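PDB 2NXW: phenyl-3-pyruvate decarboxylase from Azospirillum brasilense, which decarboxylates indole-3-pyruvate and phenylpyruvate to the corresponding aldehydes with thiamine diphosphate and a magnesium ion, serving auxin biosynthesis. Local coordinates for residues A[77-82]-A[109-114]; A[149-154]-A[166-171]; A[208-213]-A[330-335]; A[297-302]-A[319-324]. All coordinates share one frame; numbering follows the deposited sequence.

Interactions 1 and 2 belong to the parallel sheet that includes strands 113-119 and 152-154, and they follow one another along the chain with centres about 15 Å apart; V114 and L169 touch where they meet. Interactions 3 and 4 share the mixed sheet of the central domain, their centres about 14 Å apart. The segments of interaction 4 lie in the sequence between those of interaction 3, and strand 324-327 separates strands 317-321 and 330-333 in the sheet. The two domains meet where K110 of interaction 1 forms a salt bridge with D322 of interaction 4 (centres about 17 Å apart). The four contacts thus record both the packing within two domains and one seam between them.

Interaction 1. Residues A[77-82]-A[109-114]; sequences AAARYS and EKSPVV
R80 and E109 form a buried salt bridge in the N-terminal thiamine diphosphate-binding domain, between helix 68-82 and the connection that leads from helix 100-108 into strand 113-119 of the parallel sheet. One carboxylate oxygen does the work. R80 NH2 donates to the anti lone pair of E109 OE1 at 2.7 Å, with an N-H...O angle of 151°, while R80 NH1 adds a weak bond to the same OE1 at 3.1 Å. OE1 lies at the edge of the guanidinium, near its plane, although the carboxylate itself is turned 68° from that plane. The other oxygen, OE2, accepts from the backbone N atoms of Y420 and Y421, and R80 NE pairs with D76, so each charged group has a second partner. K110, with positive phi, is the C-prime residue of a Schellman motif that ends helix 100-108 and turns the chain toward S111. There OG, anti to the backbone N (chi1 -177°), hydrogen-bonds D76 OD1; the aliphatic part of the arginine passes beside it, with R80 CG 3.7 Å from S111 OG. One residue earlier on the helix, A79 CB meets S111 OG at 3.5 Å and P112 CD at 4.4 Å.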
loop_
_atom_site.group_PDB
_atom_site.type_symbol
_atom_site.label_atom_id
_atom_site.label_comp_id
_atom_site.label_asym_id
_atom_site.label_seq_id
_atom_site.Cartn_x
_atom_site.Cartn_y
_atom_site.Cartn_z
ATOM N N ALA A 77 -24.925 -11.278 -16.305
ATOM C CA ALA A 77 -25.411 -11.869 -17.545
ATOM C C ALA A 77 -26.561 -11.081 -18.168
ATOM O O ALA A 77 -26.624 -10.949 -19.389
ATOM C CB ALA A 77 -25.840 -13.303 -17.298
ATOM N N ALA A 78 -27.478 -10.590 -17.338
ATOM C CA ALA A 78 -28.605 -9.803 -17.837
ATOM C C ALA A 78 -28.096 -8.515 -18.477
ATOM O O ALA A 78 -28.598 -8.079 -19.528
ATOM C CB ALA A 78 -29.566 -9.489 -16.703
ATOM N N ALA A 79 -27.089 -7.910 -17.858
ATOM C CA ALA A 79 -26.513 -6.680 -18.389
ATOM C C ALA A 79 -25.873 -6.964 -19.740
ATOM O O ALA A 79 -26.070 -6.231 -20.706
ATOM C CB ALA A 79 -25.467 -6.128 -17.419
ATOM N N ARG A 80 -25.112 -8.050 -19.816
ATOM C CA ARG A 80 -24.448 -8.405 -21.058
ATOM C C ARG A 80 -25.441 -8.769 -22.148
ATOM O O ARG A 80 -25.248 -8.415 -23.310
ATOM C CB ARG A 80 -23.519 -9.600 -20.833
ATOM C CG ARG A 80 -22.390 -9.330 -19.873
ATOM C CD ARG A 80 -21.417 -10.506 -19.831
ATOM N NE ARG A 80 -20.575 -10.450 -18.646
ATOM C CZ ARG A 80 -19.382 -11.025 -18.545
ATOM N NH1 ARG A 80 -18.873 -11.692 -19.574
ATOM N NH2 ARG A 80 -18.717 -10.961 -17.403
ATOM N N TYR A 81 -26.502 -9.478 -21.776
ATOM C CA TYR A 81 -27.480 -9.924 -22.750
ATOM C C TYR A 81 -28.128 -8.784 -23.524
ATOM O O TYR A 81 -28.262 -8.859 -24.747
ATOM C CB TYR A 81 -28.574 -10.753 -22.064
ATOM C CG TYR A 81 -29.496 -11.453 -23.047
ATOM C CD1 TYR A 81 -29.175 -12.711 -23.563
ATOM C CD2 TYR A 81 -30.659 -10.831 -23.503
ATOM C CE1 TYR A 81 -29.991 -13.337 -24.517
ATOM C CE2 TYR A 81 -31.478 -11.445 -24.455
ATOM C CZ TYR A 81 -31.137 -12.696 -24.958
ATOM O OH TYR A 81 -31.920 -13.298 -25.915
ATOM N N SER A 82 -28.509 -7.732 -22.809
ATOM C CA SER A 82 -29.189 -6.590 -23.424
ATOM C C SER A 82 -28.359 -5.309 -23.497
ATOM O O SER A 82 -28.896 -4.249 -23.843
ATOM C CB SER A 82 -30.486 -6.314 -22.656
ATOM O OG SER A 82 -31.351 -7.439 -22.676
ATOM N N GLU A 109 -14.727 -7.513 -16.719
ATOM C CA GLU A 109 -15.210 -7.669 -18.081
ATOM C C GLU A 109 -16.155 -6.572 -18.557
ATOM O O GLU A 109 -16.957 -6.770 -19.472
ATOM C CB GLU A 109 -15.787 -9.086 -18.253
ATOM C CG GLU A 109 -14.658 -10.115 -17.998
ATOM C CD GLU A 109 -15.036 -11.576 -18.151
ATOM O OE1 GLU A 109 -16.228 -11.923 -18.058
ATOM O OE2 GLU A 109 -14.106 -12.395 -18.343
ATOM N N LYS A 110 -16.024 -5.413 -17.921
ATOM C CA LYS A 110 -16.781 -4.218 -18.306
ATOM C C LYS A 110 -18.296 -4.398 -18.396
ATOM O O LYS A 110 -18.913 -4.028 -19.394
ATOM C CB LYS A 110 -16.232 -3.701 -19.647
ATOM C CG LYS A 110 -14.788 -3.166 -19.571
ATOM C CD LYS A 110 -14.720 -1.692 -19.187
ATOM C CE LYS A 110 -15.050 -0.813 -20.378
ATOM N NZ LYS A 110 -14.840 0.651 -20.097
ATOM N N SER A 111 -18.890 -4.939 -17.338
ATOM C CA SER A 111 -20.342 -5.152 -17.295
ATOM C C SER A 111 -20.876 -4.318 -16.133
ATOM O O SER A 111 -20.466 -4.505 -14.981
ATOM C CB SER A 111 -20.658 -6.635 -17.079
ATOM O OG SER A 111 -22.058 -6.842 -17.103
ATOM N N PRO A 112 -21.802 -3.389 -16.419
ATOM C CA PRO A 112 -22.371 -2.513 -15.393
ATOM C C PRO A 112 -23.432 -3.096 -14.482
ATOM O O PRO A 112 -24.638 -2.919 -14.708
ATOM C CB PRO A 112 -22.886 -1.335 -16.210
ATOM C CG PRO A 112 -23.431 -2.005 -17.413
ATOM C CD PRO A 112 -22.349 -3.055 -17.749
ATOM N N VAL A 113 -22.976 -3.791 -13.450
ATOM C CA VAL A 113 -23.880 -4.363 -12.470
ATOM C C VAL A 113 -24.066 -3.342 -11.362
ATOM O O VAL A 113 -23.092 -2.862 -10.776
ATOM C CB VAL A 113 -23.317 -5.670 -11.848
ATOM C CG1 VAL A 113 -24.192 -6.109 -10.678
ATOM C CG2 VAL A 113 -23.262 -6.772 -12.912
ATOM N N VAL A 114 -25.318 -2.988 -11.105
ATOM C CA VAL A 114 -25.637 -2.050 -10.037
ATOM C C VAL A 114 -25.896 -2.877 -8.783
ATOM O O VAL A 114 -26.882 -3.614 -8.699
ATOM C CB VAL A 114 -26.902 -1.222 -10.374
ATOM C CG1 VAL A 114 -27.240 -0.290 -9.215
ATOM C CG2 VAL A 114 -26.675 -0.423 -11.656
#

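Interaction 2. Residues A[149-154]-A[166-171]; sequences TVAQAR and ARVLGA
R167 on helix 161-175 turns its guanidinium edge-on to the backbone of Q152 in strand 152-154, and V168 and A171 from the same helix press methyl groups on the alanines to either side of Q152. A bend at chi3 (68°) turns the head of the arginine along the strand side of the helix, where V168 CG2 lies 3.5 Å above the guanidinium plane, offset toward the rim. From there R167 NH2 donates to Q152 O at 2.9 Å, nearly in the guanidinium plane but tilted 30° from the plane of the carbonyl. Water 1 accepts from R167 NH1 and from Q152 N. Alongside the arginine, A151 CB meets A171 CB at 3.6 Å, and A153 CB meets V168 CG2, also at 3.6 Å. Helix and strand run nearly antiparallel (157°) with axes 8.3 Å apart, as expected within the beta-alpha-beta unit completed by strand 179-184. Strand 152-154 is outermost in its sheet within this chain: A151 and A153 bond to strand 179-184, while Q152 points its N and O the other way. The arginine, itself paired with E164, and the water therefore satisfy backbone groups that no further strand of this chain engages.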
loop_
_atom_site.group_PDB
_atom_site.type_symbol
_atom_site.label_atom_id
_atom_site.label_comp_id
_atom_site.label_asym_id
_atom_site.label_seq_id
_atom_site.Cartn_x
_atom_site.Cartn_y
_atom_site.Cartn_z
ATOM N N THR A 149 -15.688 -1.284 -7.851
ATOM C CA THR A 149 -16.740 -0.527 -8.528
ATOM C C THR A 149 -16.180 0.822 -8.961
ATOM O O THR A 149 -15.182 1.285 -8.403
ATOM C CB THR A 149 -17.965 -0.280 -7.611
ATOM O OG1 THR A 149 -17.537 0.337 -6.389
ATOM C CG2 THR A 149 -18.671 -1.590 -7.292
ATOM N N VAL A 150 -16.817 1.451 -9.951
ATOM C CA VAL A 150 -16.347 2.749 -10.440
ATOM C C VAL A 150 -16.953 3.950 -9.732
ATOM O O VAL A 150 -16.465 5.066 -9.883
ATOM C CB VAL A 150 -16.567 2.907 -11.967
ATOM C CG1 VAL A 150 -15.710 1.900 -12.689
ATOM C CG2 VAL A 150 -18.036 2.752 -12.336
ATOM N N ALA A 151 -18.010 3.726 -8.967
ATOM C CA ALA A 151 -18.658 4.795 -8.226
ATOM C C ALA A 151 -19.475 4.163 -7.122
ATOM O O ALA A 151 -19.948 3.030 -7.267
ATOM C CB ALA A 151 -19.557 5.614 -9.151
ATOM N N GLN A 152 -19.649 4.895 -6.028
ATOM C CA GLN A 152 -20.409 4.404 -4.892
ATOM C C GLN A 152 -21.185 5.537 -4.248
ATOM O O GLN A 152 -20.814 6.708 -4.368
ATOM C CB GLN A 152 -19.485 3.846 -3.805
ATOM C CG GLN A 152 -18.372 2.901 -4.241
ATOM C CD GLN A 152 -17.193 3.629 -4.853
ATOM O OE1 GLN A 152 -16.788 4.701 -4.376
ATOM N NE2 GLN A 152 -16.621 3.049 -5.904
ATOM N N ALA A 153 -22.257 5.184 -3.550
ATOM C CA ALA A 153 -23.013 6.179 -2.816
ATOM C C ALA A 153 -23.789 5.525 -1.694
ATOM O O ALA A 153 -24.292 4.411 -1.836
ATOM C CB ALA A 153 -23.973 6.936 -3.741
ATOM N N ARG A 154 -23.842 6.207 -0.556
ATOM C CA ARG A 154 -24.634 5.754 0.568
ATOM C C ARG A 154 -25.823 6.707 0.509
ATOM O O ARG A 154 -25.659 7.916 0.664
ATOM C CB ARG A 154 -23.888 5.924 1.893
ATOM C CG ARG A 154 -24.780 5.609 3.081
ATOM C CD ARG A 154 -24.067 5.707 4.418
ATOM N NE ARG A 154 -25.026 5.530 5.506
ATOM C CZ ARG A 154 -24.702 5.413 6.787
ATOM N NH1 ARG A 154 -23.427 5.454 7.158
ATOM N NH2 ARG A 154 -25.657 5.253 7.700
ATOM N N ALA A 166 -28.395 9.503 -9.835
ATOM C CA ALA A 166 -28.071 9.857 -11.210
ATOM C C ALA A 166 -26.562 9.841 -11.434
ATOM O O ALA A 166 -26.086 9.392 -12.479
ATOM C CB ALA A 166 -28.641 11.244 -11.551
ATOM N N ARG A 167 -25.804 10.321 -10.453
ATOM C CA ARG A 167 -24.352 10.344 -10.587
ATOM C C ARG A 167 -23.773 8.927 -10.669
ATOM O O ARG A 167 -22.964 8.620 -11.547
ATOM C CB ARG A 167 -23.705 11.075 -9.405
ATOM C CG ARG A 167 -22.173 11.019 -9.416
ATOM C CD ARG A 167 -21.548 11.695 -8.196
ATOM N NE ARG A 167 -21.798 10.996 -6.935
ATOM C CZ ARG A 167 -21.189 9.872 -6.565
ATOM N NH1 ARG A 167 -20.290 9.314 -7.360
ATOM N NH2 ARG A 167 -21.468 9.320 -5.391
ATOM N N VAL A 168 -24.199 8.073 -9.753
ATOM C CA VAL A 168 -23.691 6.710 -9.717
ATOM C C VAL A 168 -24.139 5.868 -10.910
ATOM O O VAL A 168 -23.316 5.161 -11.505
ATOM C CB VAL A 168 -24.073 6.041 -8.389
ATOM C CG1 VAL A 168 -23.662 4.566 -8.390
ATOM C CG2 VAL A 168 -23.361 6.763 -7.242
ATOM N N LEU A 169 -25.421 5.927 -11.264
ATOM C CA LEU A 169 -25.880 5.155 -12.410
ATOM C C LEU A 169 -25.238 5.712 -13.671
ATOM O O LEU A 169 -24.951 4.971 -14.613
ATOM C CB LEU A 169 -27.401 5.193 -12.532
ATOM C CG LEU A 169 -28.164 4.608 -11.346
ATOM C CD1 LEU A 169 -29.635 4.512 -11.711
ATOM C CD2 LEU A 169 -27.604 3.218 -10.991
ATOM N N GLY A 170 -25.001 7.024 -13.682
ATOM C CA GLY A 170 -24.378 7.652 -14.830
ATOM C C GLY A 170 -22.956 7.168 -15.010
ATOM O O GLY A 170 -22.488 7.013 -16.138
ATOM N N ALA A 171 -22.264 6.930 -13.898
ATOM C CA ALA A 171 -20.888 6.441 -13.936
ATOM C C ALA A 171 -20.868 5.005 -14.481
ATOM O O ALA A 171 -19.982 4.644 -15.250
ATOM C CB ALA A 171 -20.278 6.481 -12.536
HETATM O O HOH W 1 -18.306 7.531 -6.250
#

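Interaction 3. Residues A[208-213]-A[330-335]; sequences LAACAD and HTYADI
The Y332 ring receives C211 CB squarely on one face, 3.7 Å from the ring centroid and only 10° off the normal, a CH-pi contact. C211 SG lies obliquely to the same ring, 4.3 Å from the centroid and 35° off the normal; it makes a sulfur-aromatic contact and approaches Y332 CD2 most closely. Nearer the hydroxyl end, A210 CB approaches Y332 CE1 at 4.1 Å, also obliquely. The phenol crosses the helix surface far enough for Y332 OH to hydrogen-bond E214, one turn further along. These residues join helix 205-221 to strand 330-333, the outermost strand, within this chain, of the mixed sheet in the central domain, so the helix packs at the edge of that sheet. A leucine in place of Y332 would probably leave C211 CB without its flat partner and E214 without the hydroxyl it binds. Beyond the strand the chain turns through D334, which has positive phi, and I335 comes back toward the helix. With CG1 anti to the carbonyl carbon (chi1 -64°), its CD1 reaches C211 CB at 3.7 Å, and its CG2 meets L208 CD1 at 4.0 Å. L340 of helix 337-346 also packs on C211, and A343 on L208.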
loop_
_atom_site.group_PDB
_atom_site.type_symbol
_atom_site.label_atom_id
_atom_site.label_comp_id
_atom_site.label_asym_id
_atom_site.label_seq_id
_atom_site.Cartn_x
_atom_site.Cartn_y
_atom_site.Cartn_z
ATOM N N LEU A 208 -10.250 15.449 -29.309
ATOM C CA LEU A 208 -10.947 14.499 -30.166
ATOM C C LEU A 208 -10.521 14.684 -31.620
ATOM O O LEU A 208 -10.191 13.720 -32.312
ATOM C CB LEU A 208 -12.460 14.690 -30.045
ATOM C CG LEU A 208 -13.339 13.847 -30.972
ATOM C CD1 LEU A 208 -13.039 12.365 -30.760
ATOM C CD2 LEU A 208 -14.806 14.146 -30.694
ATOM N N ALA A 209 -10.521 15.932 -32.077
ATOM C CA ALA A 209 -10.134 16.241 -33.450
ATOM C C ALA A 209 -8.675 15.883 -33.729
ATOM O O ALA A 209 -8.361 15.256 -34.745
ATOM C CB ALA A 209 -10.373 17.725 -33.730
ATOM N N ALA A 210 -7.786 16.282 -32.825
ATOM C CA ALA A 210 -6.368 16.000 -32.971
ATOM C C ALA A 210 -6.126 14.493 -32.959
ATOM O O ALA A 210 -5.362 13.968 -33.769
ATOM C CB ALA A 210 -5.585 16.665 -31.845
ATOM N N CYS A 211 -6.792 13.804 -32.038
ATOM C CA CYS A 211 -6.654 12.359 -31.920
ATOM C C CYS A 211 -7.098 11.656 -33.205
ATOM O O CYS A 211 -6.389 10.802 -33.732
ATOM C CB CYS A 211 -7.486 11.867 -30.736
ATOM S SG CYS A 211 -7.394 10.090 -30.462
ATOM N N ALA A 212 -8.276 12.013 -33.700
ATOM C CA ALA A 212 -8.783 11.410 -34.927
ATOM C C ALA A 212 -7.791 11.572 -36.080
ATOM O O ALA A 212 -7.548 10.633 -36.840
ATOM C CB ALA A 212 -10.132 12.028 -35.302
ATOM N N ASP A 213 -7.218 12.768 -36.221
ATOM C CA ASP A 213 -6.257 12.998 -37.293
ATOM C C ASP A 213 -5.026 12.121 -37.121
ATOM O O ASP A 213 -4.539 11.530 -38.086
ATOM C CB ASP A 213 -5.805 14.464 -37.333
ATOM C CG ASP A 213 -6.879 15.401 -37.851
ATOM O OD1 ASP A 213 -7.841 14.938 -38.501
ATOM O OD2 ASP A 213 -6.747 16.625 -37.619
ATOM N N HIS A 330 1.715 9.008 -26.024
ATOM C CA HIS A 330 0.924 10.048 -25.373
ATOM C C HIS A 330 -0.528 9.597 -25.249
ATOM O O HIS A 330 -0.989 8.738 -26.003
ATOM C CB HIS A 330 0.991 11.336 -26.203
ATOM C CG HIS A 330 0.338 12.517 -25.554
ATOM N ND1 HIS A 330 0.006 13.657 -26.254
ATOM C CD2 HIS A 330 -0.029 12.745 -24.270
ATOM C CE1 HIS A 330 -0.540 14.535 -25.430
ATOM N NE2 HIS A 330 -0.572 14.006 -24.221
ATOM N N THR A 331 -1.244 10.173 -24.291
ATOM C CA THR A 331 -2.638 9.821 -24.059
ATOM C C THR A 331 -3.589 11.010 -24.121
ATOM O O THR A 331 -3.358 12.049 -23.492
ATOM C CB THR A 331 -2.817 9.142 -22.683
ATOM O OG1 THR A 331 -2.043 7.938 -22.639
ATOM C CG2 THR A 331 -4.283 8.809 -22.435
ATOM N N TYR A 332 -4.657 10.845 -24.892
ATOM C CA TYR A 332 -5.692 11.857 -25.032
ATOM C C TYR A 332 -6.777 11.491 -24.025
ATOM O O TYR A 332 -7.298 10.375 -24.047
ATOM C CB TYR A 332 -6.291 11.816 -26.437
ATOM C CG TYR A 332 -5.390 12.315 -27.537
ATOM C CD1 TYR A 332 -5.283 13.677 -27.814
ATOM C CD2 TYR A 332 -4.673 11.425 -28.333
ATOM C CE1 TYR A 332 -4.490 14.137 -28.864
ATOM C CE2 TYR A 332 -3.877 11.873 -29.382
ATOM C CZ TYR A 332 -3.793 13.228 -29.642
ATOM O OH TYR A 332 -3.018 13.670 -30.689
ATOM N N ALA A 333 -7.115 12.422 -23.143
ATOM C CA ALA A 333 -8.136 12.177 -22.139
ATOM C C ALA A 333 -9.481 12.745 -22.574
ATOM O O ALA A 333 -9.555 13.574 -23.479
ATOM C CB ALA A 333 -7.708 12.789 -20.799
ATOM N N ASP A 334 -10.546 12.286 -21.923
ATOM C CA ASP A 334 -11.900 12.734 -22.209
ATOM C C ASP A 334 -12.328 12.524 -23.657
ATOM O O ASP A 334 -12.823 13.435 -24.321
ATOM C CB ASP A 334 -12.058 14.209 -21.819
ATOM C CG ASP A 334 -11.651 14.471 -20.384
ATOM O OD1 ASP A 334 -11.853 13.574 -19.540
ATOM O OD2 ASP A 334 -11.136 15.573 -20.097
ATOM N N ILE A 335 -12.140 11.301 -24.137
ATOM C CA ILE A 335 -12.523 10.944 -25.491
ATOM C C ILE A 335 -13.436 9.727 -25.455
ATOM O O ILE A 335 -12.966 8.596 -25.319
ATOM C CB ILE A 335 -11.294 10.613 -26.361
ATOM C CG1 ILE A 335 -10.429 11.869 -26.518
ATOM C CG2 ILE A 335 -11.742 10.063 -27.718
ATOM C CD1 ILE A 335 -9.314 11.741 -27.524
#

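Interaction 4. Residues A[297-302]-A[319-324]; sequences GAILSD and HAFDRA
F321 and the backbone of G297 to I299 make the tight part of this contact. G297 N donates to A320 O at 2.7 Å, in the carbonyl plane though bent at hydrogen (132°), and this fixes the loop after strand 292-296 beside strand 317-321. The carbonyl of A298 then comes down on the phenyl ring of F321, its O 3.1 Å above one face and offset toward the rim, while G297 O lies at the ring edge and I299 CG1 meets F321 CZ at 3.7 Å. On the opposite face lies D322 OD1, 3.7 Å above the plane. F321 CG is anti to the backbone N (chi1 -174°), which carries the ring across to the loop. Both A298 N and A298 O are buried here without a hydrogen-bonding partner. With F321 replaced by an alanine, a gap is likely to open beside I299 and K110 would probably lose its cation-pi partner.

The more open side lies at L300, at the rim of the contact, which meets H319 through side chains alone. They come from opposite directions, and the leucine places CD1 over one face of the imidazole, 3.7 Å from its centroid and 20° off the normal. This is a CH-pi contact, without a hydrogen bond across it. Past F321 the chain reverses in a type I' turn to A324, with D322 and R323 at positive phi, the tight hairpin turn joining the antiparallel strands 317-321 and 324-327 of the central domain's mixed sheet.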
loop_
_atom_site.group_PDB
_atom_site.type_symbol
_atom_site.label_atom_id
_atom_site.label_comp_id
_atom_site.label_asym_id
_atom_site.label_seq_id
_atom_site.Cartn_x
_atom_site.Cartn_y
_atom_site.Cartn_z
ATOM N N GLY A 297 -11.747 -0.134 -28.160
ATOM C CA GLY A 297 -12.498 -0.530 -26.972
ATOM C C GLY A 297 -12.044 -1.784 -26.255
ATOM O O GLY A 297 -12.838 -2.401 -25.541
ATOM N N ALA A 298 -10.764 -2.123 -26.380
ATOM C CA ALA A 298 -10.230 -3.354 -25.802
ATOM C C ALA A 298 -9.745 -3.350 -24.361
ATOM O O ALA A 298 -9.143 -2.397 -23.888
ATOM C CB ALA A 298 -9.100 -3.857 -26.685
ATOM N N ILE A 299 -10.022 -4.453 -23.671
ATOM C CA ILE A 299 -9.524 -4.652 -22.321
ATOM C C ILE A 299 -8.123 -5.207 -22.577
ATOM O O ILE A 299 -7.955 -6.087 -23.424
ATOM C CB ILE A 299 -10.352 -5.725 -21.579
ATOM C CG1 ILE A 299 -11.677 -5.119 -21.127
ATOM C CG2 ILE A 299 -9.561 -6.293 -20.406
ATOM C CD1 ILE A 299 -12.684 -6.139 -20.659
ATOM N N LEU A 300 -7.120 -4.675 -21.885
ATOM C CA LEU A 300 -5.753 -5.171 -22.035
ATOM C C LEU A 300 -5.395 -5.935 -20.768
ATOM O O LEU A 300 -5.422 -5.369 -19.677
ATOM C CB LEU A 300 -4.770 -4.016 -22.229
ATOM C CG LEU A 300 -4.702 -3.395 -23.621
ATOM C CD1 LEU A 300 -3.591 -2.351 -23.658
ATOM C CD2 LEU A 300 -4.429 -4.485 -24.654
ATOM N N SER A 301 -5.057 -7.212 -20.914
ATOM C CA SER A 301 -4.721 -8.050 -19.764
ATOM C C SER A 301 -3.947 -9.292 -20.192
ATOM O O SER A 301 -4.038 -9.721 -21.336
ATOM C CB SER A 301 -6.009 -8.472 -19.049
ATOM O OG SER A 301 -5.772 -9.510 -18.109
ATOM N N ASP A 302 -3.193 -9.875 -19.263
ATOM C CA ASP A 302 -2.419 -11.071 -19.572
ATOM C C ASP A 302 -3.168 -12.362 -19.241
ATOM O O ASP A 302 -2.596 -13.451 -19.325
ATOM C CB ASP A 302 -1.091 -11.055 -18.812
ATOM C CG ASP A 302 -0.353 -9.741 -18.956
ATOM O OD1 ASP A 302 -0.183 -9.269 -20.101
ATOM O OD2 ASP A 302 0.065 -9.181 -17.922
ATOM N N HIS A 319 -4.722 2.491 -28.512
ATOM C CA HIS A 319 -5.646 1.911 -27.542
ATOM C C HIS A 319 -6.744 2.887 -27.126
ATOM O O HIS A 319 -6.493 3.828 -26.372
ATOM C CB HIS A 319 -4.828 1.444 -26.333
ATOM C CG HIS A 319 -5.620 0.757 -25.262
ATOM N ND1 HIS A 319 -6.668 -0.099 -25.527
ATOM C CD2 HIS A 319 -5.451 0.737 -23.918
ATOM C CE1 HIS A 319 -7.105 -0.619 -24.393
ATOM N NE2 HIS A 319 -6.382 -0.130 -23.403
ATOM N N ALA A 320 -7.957 2.666 -27.629
ATOM C CA ALA A 320 -9.098 3.512 -27.287
ATOM C C ALA A 320 -9.892 2.715 -26.260
ATOM O O ALA A 320 -10.446 1.663 -26.584
ATOM C CB ALA A 320 -9.942 3.800 -28.534
ATOM N N PHE A 321 -9.957 3.220 -25.033
ATOM C CA PHE A 321 -10.622 2.495 -23.950
ATOM C C PHE A 321 -10.804 3.402 -22.739
ATOM O O PHE A 321 -10.022 4.323 -22.541
ATOM C CB PHE A 321 -9.725 1.314 -23.568
ATOM C CG PHE A 321 -10.317 0.375 -22.561
ATOM C CD1 PHE A 321 -11.382 -0.451 -22.897
ATOM C CD2 PHE A 321 -9.767 0.281 -21.288
ATOM C CE1 PHE A 321 -11.889 -1.368 -21.980
ATOM C CE2 PHE A 321 -10.262 -0.634 -20.358
ATOM C CZ PHE A 321 -11.325 -1.459 -20.706
ATOM N N ASP A 322 -11.825 3.132 -21.929
ATOM C CA ASP A 322 -12.081 3.911 -20.716
ATOM C C ASP A 322 -12.109 5.423 -20.941
ATOM O O ASP A 322 -11.596 6.190 -20.126
ATOM C CB ASP A 322 -11.041 3.578 -19.630
ATOM C CG ASP A 322 -11.418 2.358 -18.795
ATOM O OD1 ASP A 322 -12.574 1.897 -18.886
ATOM O OD2 ASP A 322 -10.549 1.878 -18.034
ATOM N N ARG A 323 -12.723 5.834 -22.045
ATOM C CA ARG A 323 -12.861 7.245 -22.413
ATOM C C ARG A 323 -11.541 7.977 -22.633
ATOM O O ARG A 323 -11.441 9.175 -22.370
ATOM C CB ARG A 323 -13.711 7.991 -21.372
ATOM C CG ARG A 323 -15.150 7.485 -21.283
ATOM C CD ARG A 323 -15.977 8.272 -20.263
ATOM N NE ARG A 323 -16.234 9.649 -20.685
ATOM C CZ ARG A 323 -17.191 10.029 -21.526
ATOM N NH1 ARG A 323 -18.019 9.139 -22.062
ATOM N NH2 ARG A 323 -17.321 11.316 -21.836
ATOM N N ALA A 324 -10.538 7.258 -23.120
ATOM C CA ALA A 324 -9.236 7.842 -23.424
ATOM C C ALA A 324 -8.669 7.127 -24.637
ATOM O O ALA A 324 -9.177 6.083 -25.046
ATOM C CB ALA A 324 -8.280 7.695 -22.231
#